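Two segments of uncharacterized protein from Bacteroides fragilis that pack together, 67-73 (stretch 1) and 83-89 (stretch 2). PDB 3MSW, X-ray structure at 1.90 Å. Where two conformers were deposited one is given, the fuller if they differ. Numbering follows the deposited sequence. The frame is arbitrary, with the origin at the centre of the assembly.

Stretch 1, residues 67-73: ETESRTV
Stretch 2 83-89: VEYSVWN

A ribbon of antiparallel strands is held by backbone hydrogen bonds, but its character depends on the side chains that meet along and beyond that ladder. Residues 67-73 and 83-89 illustrate the principle, and Trp-88, Thr-68 and Tyr-85, which have the most surface covered across the contact, anchor the account.

The CA-to-CB bonds of Trp-88 and Thr-68 both point toward the opposing strand. With Trp-88 at chi1 179° (t) and chi2 -106°, and Thr-68 at chi1 -50° (m), Thr-68 CB sits over the indole face, 3.9 Å from the centroid of the five-membered ring and 12° off its normal. This is a CH-pi contact, in which a polarized aliphatic C-H meets the electron-rich ring; Thr-68 CG2 also approaches Trp-88 CD2 at 3.6 Å. Beside it, Trp-88 N donates to Glu-69 O at 2.9 Å. Water 2 donates to Glu-69 O (2.8 Å) and to Trp-88 O (3.1 Å), so Glu-69 O accepts from both the Trp-88 backbone and a water.

Tyr-85, t at chi1 with chi2 73°, shares one sheet face with Ser-70, Thr-72 and Val-87 (t), and its end reaches nearer stretch 1. Thr-72 (m) places OG1 at the ring edge, 3.6 Å from Tyr-85 CD1, while Thr-72 CG2 packs 3.6 Å from Val-83 CG1. Ser-70 (p) sets OG 3.6 Å from Tyr-85 CE1. Water 1 ties the polar ends together: it donates to Glu-69 OE2 at 2.6 Å and hydrogen-bonds with Ser-70 OG at 2.6 Å and Tyr-85 OH at 3.0 Å. Arg-71 (t), Val-73 (t), Glu-84 (m) and Ser-86 (m) occupy the opposite face; the end of Arg-71 leads away from stretch 2.

The strands beneath run 160° apart and bury 519 Å². Both are extended, except for phi/psi of -112/-51 at Glu-69, after which Ser-70 returns to -159/172. Arg-71 to Val-73 and Val-83 to Val-87 keep phi between -142° and -106° and psi between 120° and 145°. CA-CA separations are 5.2 Å for the hydrogen-bonded pairs Arg-71/Ser-86 and Val-73/Glu-84, 4.4 Å for Ser-70/Val-87 and 4.5 Å for Thr-72/Tyr-85. Arg-71 N donates to Ser-86 O at 2.9 Å and Ser-86 N to Arg-71 O at 2.8 Å; Val-73 N to Glu-84 O and Glu-84 N to Val-73 O are both 2.9 Å. In the narrow pair Thr-72/Tyr-85, Thr-72 CA lies 3.3 Å from Glu-84 O and Tyr-85 CA 3.6 Å from Arg-71 O, both CA-H...O contacts.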

# COMPACT_ATOMS: atom_id res chain seq x y z
N GLU A 67 6.91 -4.44 -13.46
CA GLU A 67 5.84 -5.43 -13.45
C GLU A 67 4.90 -5.15 -12.31
O GLU A 67 5.36 -4.79 -11.23
CB GLU A 67 6.38 -6.84 -13.32
CG GLU A 67 5.93 -7.73 -14.45
CD GLU A 67 7.02 -8.67 -14.92
OE1 GLU A 67 7.66 -9.30 -14.05
OE2 GLU A 67 7.24 -8.76 -16.14
N THR A 68 3.59 -5.30 -12.56
CA THR A 68 2.50 -5.08 -11.61
C THR A 68 2.71 -6.04 -10.41
O THR A 68 2.90 -7.26 -10.61
CB THR A 68 1.15 -5.35 -12.30
OG1 THR A 68 1.08 -4.66 -13.55
CG2 THR A 68 -0.01 -4.99 -11.45
N GLU A 69 2.74 -5.49 -9.21
CA GLU A 69 2.93 -6.27 -7.99
C GLU A 69 1.66 -6.29 -7.13
O GLU A 69 1.19 -7.36 -6.73
CB GLU A 69 4.14 -5.74 -7.19
CG GLU A 69 4.30 -6.38 -5.81
CD GLU A 69 5.55 -6.02 -5.03
OE1 GLU A 69 6.66 -6.20 -5.56
OE2 GLU A 69 5.42 -5.66 -3.84
N SER A 70 1.11 -5.09 -6.85
CA SER A 70 -0.05 -5.00 -5.99
C SER A 70 -0.82 -3.71 -6.17
O SER A 70 -0.37 -2.81 -6.87
CB SER A 70 0.38 -5.12 -4.52
OG SER A 70 1.13 -4.00 -4.10
N ARG A 71 -1.99 -3.63 -5.51
CA ARG A 71 -2.85 -2.44 -5.55
C ARG A 71 -3.47 -2.23 -4.17
O ARG A 71 -3.87 -3.21 -3.54
CB ARG A 71 -3.92 -2.65 -6.62
CG ARG A 71 -4.87 -1.47 -6.76
CD ARG A 71 -5.53 -1.47 -8.12
NE ARG A 71 -4.63 -0.91 -9.11
CZ ARG A 71 -4.92 -0.81 -10.40
NH1 ARG A 71 -6.11 -1.22 -10.85
NH2 ARG A 71 -4.04 -0.30 -11.25
N THR A 72 -3.49 -0.96 -3.68
CA THR A 72 -4.08 -0.59 -2.39
C THR A 72 -5.13 0.47 -2.67
O THR A 72 -4.84 1.49 -3.29
CB THR A 72 -3.02 -0.10 -1.39
OG1 THR A 72 -2.00 -1.08 -1.24
CG2 THR A 72 -3.61 0.24 -0.02
N VAL A 73 -6.37 0.21 -2.23
CA VAL A 73 -7.48 1.13 -2.42
C VAL A 73 -7.85 1.67 -1.06
O VAL A 73 -8.20 0.89 -0.17
CB VAL A 73 -8.69 0.47 -3.15
CG1 VAL A 73 -9.83 1.48 -3.33
CG2 VAL A 73 -8.28 -0.09 -4.52
N VAL A 83 -9.23 0.21 3.87
CA VAL A 83 -8.02 -0.03 3.05
C VAL A 83 -8.06 -1.48 2.53
O VAL A 83 -8.13 -2.41 3.33
CB VAL A 83 -6.71 0.23 3.87
CG1 VAL A 83 -5.46 0.02 3.03
CG2 VAL A 83 -6.69 1.63 4.49
N GLU A 84 -8.07 -1.67 1.20
CA GLU A 84 -8.05 -3.01 0.64
C GLU A 84 -6.77 -3.18 -0.12
O GLU A 84 -6.48 -2.41 -1.05
CB GLU A 84 -9.24 -3.28 -0.30
CG GLU A 84 -10.56 -3.46 0.45
CD GLU A 84 -11.78 -3.73 -0.42
OE1 GLU A 84 -11.62 -3.91 -1.64
OE2 GLU A 84 -12.90 -3.71 0.14
N TYR A 85 -6.03 -4.25 0.24
CA TYR A 85 -4.77 -4.60 -0.39
C TYR A 85 -4.97 -5.83 -1.25
O TYR A 85 -5.43 -6.86 -0.76
CB TYR A 85 -3.74 -4.87 0.72
CG TYR A 85 -2.41 -5.37 0.20
CD1 TYR A 85 -1.53 -4.52 -0.46
CD2 TYR A 85 -2.01 -6.69 0.42
CE1 TYR A 85 -0.28 -4.97 -0.89
CE2 TYR A 85 -0.79 -7.16 -0.06
CZ TYR A 85 0.08 -6.29 -0.69
OH TYR A 85 1.29 -6.74 -1.15
N SER A 86 -4.63 -5.73 -2.54
CA SER A 86 -4.76 -6.83 -3.50
C SER A 86 -3.41 -7.16 -4.12
O SER A 86 -2.60 -6.26 -4.34
CB SER A 86 -5.75 -6.47 -4.60
OG SER A 86 -7.07 -6.34 -4.10
N VAL A 87 -3.17 -8.43 -4.41
CA VAL A 87 -1.91 -8.89 -4.99
C VAL A 87 -2.17 -9.24 -6.45
O VAL A 87 -3.18 -9.90 -6.75
CB VAL A 87 -1.34 -10.11 -4.18
CG1 VAL A 87 -0.04 -10.63 -4.79
CG2 VAL A 87 -1.11 -9.73 -2.73
N TRP A 88 -1.28 -8.81 -7.36
CA TRP A 88 -1.41 -9.13 -8.78
C TRP A 88 -1.16 -10.63 -8.98
O TRP A 88 -0.14 -11.17 -8.52
CB TRP A 88 -0.43 -8.31 -9.63
CG TRP A 88 -0.49 -8.61 -11.10
CD1 TRP A 88 0.41 -9.32 -11.84
CD2 TRP A 88 -1.55 -8.24 -12.00
NE1 TRP A 88 -0.01 -9.40 -13.15
CE2 TRP A 88 -1.19 -8.73 -13.28
CE3 TRP A 88 -2.75 -7.52 -11.86
CZ2 TRP A 88 -2.00 -8.53 -14.40
CZ3 TRP A 88 -3.54 -7.31 -12.98
CH2 TRP A 88 -3.14 -7.78 -14.24
N ASN A 89 -2.12 -11.31 -9.63
CA ASN A 89 -2.00 -12.73 -9.94
C ASN A 89 -1.59 -12.86 -11.44
O ASN A 89 -2.45 -12.76 -12.32
CB ASN A 89 -3.28 -13.49 -9.58
CG ASN A 89 -3.18 -15.00 -9.68
OD1 ASN A 89 -2.51 -15.57 -10.56
ND2 ASN A 89 -3.91 -15.70 -8.83
O HOH W 1 3.12 -4.96 -2.76
O HOH W 2 2.34 -9.90 -7.24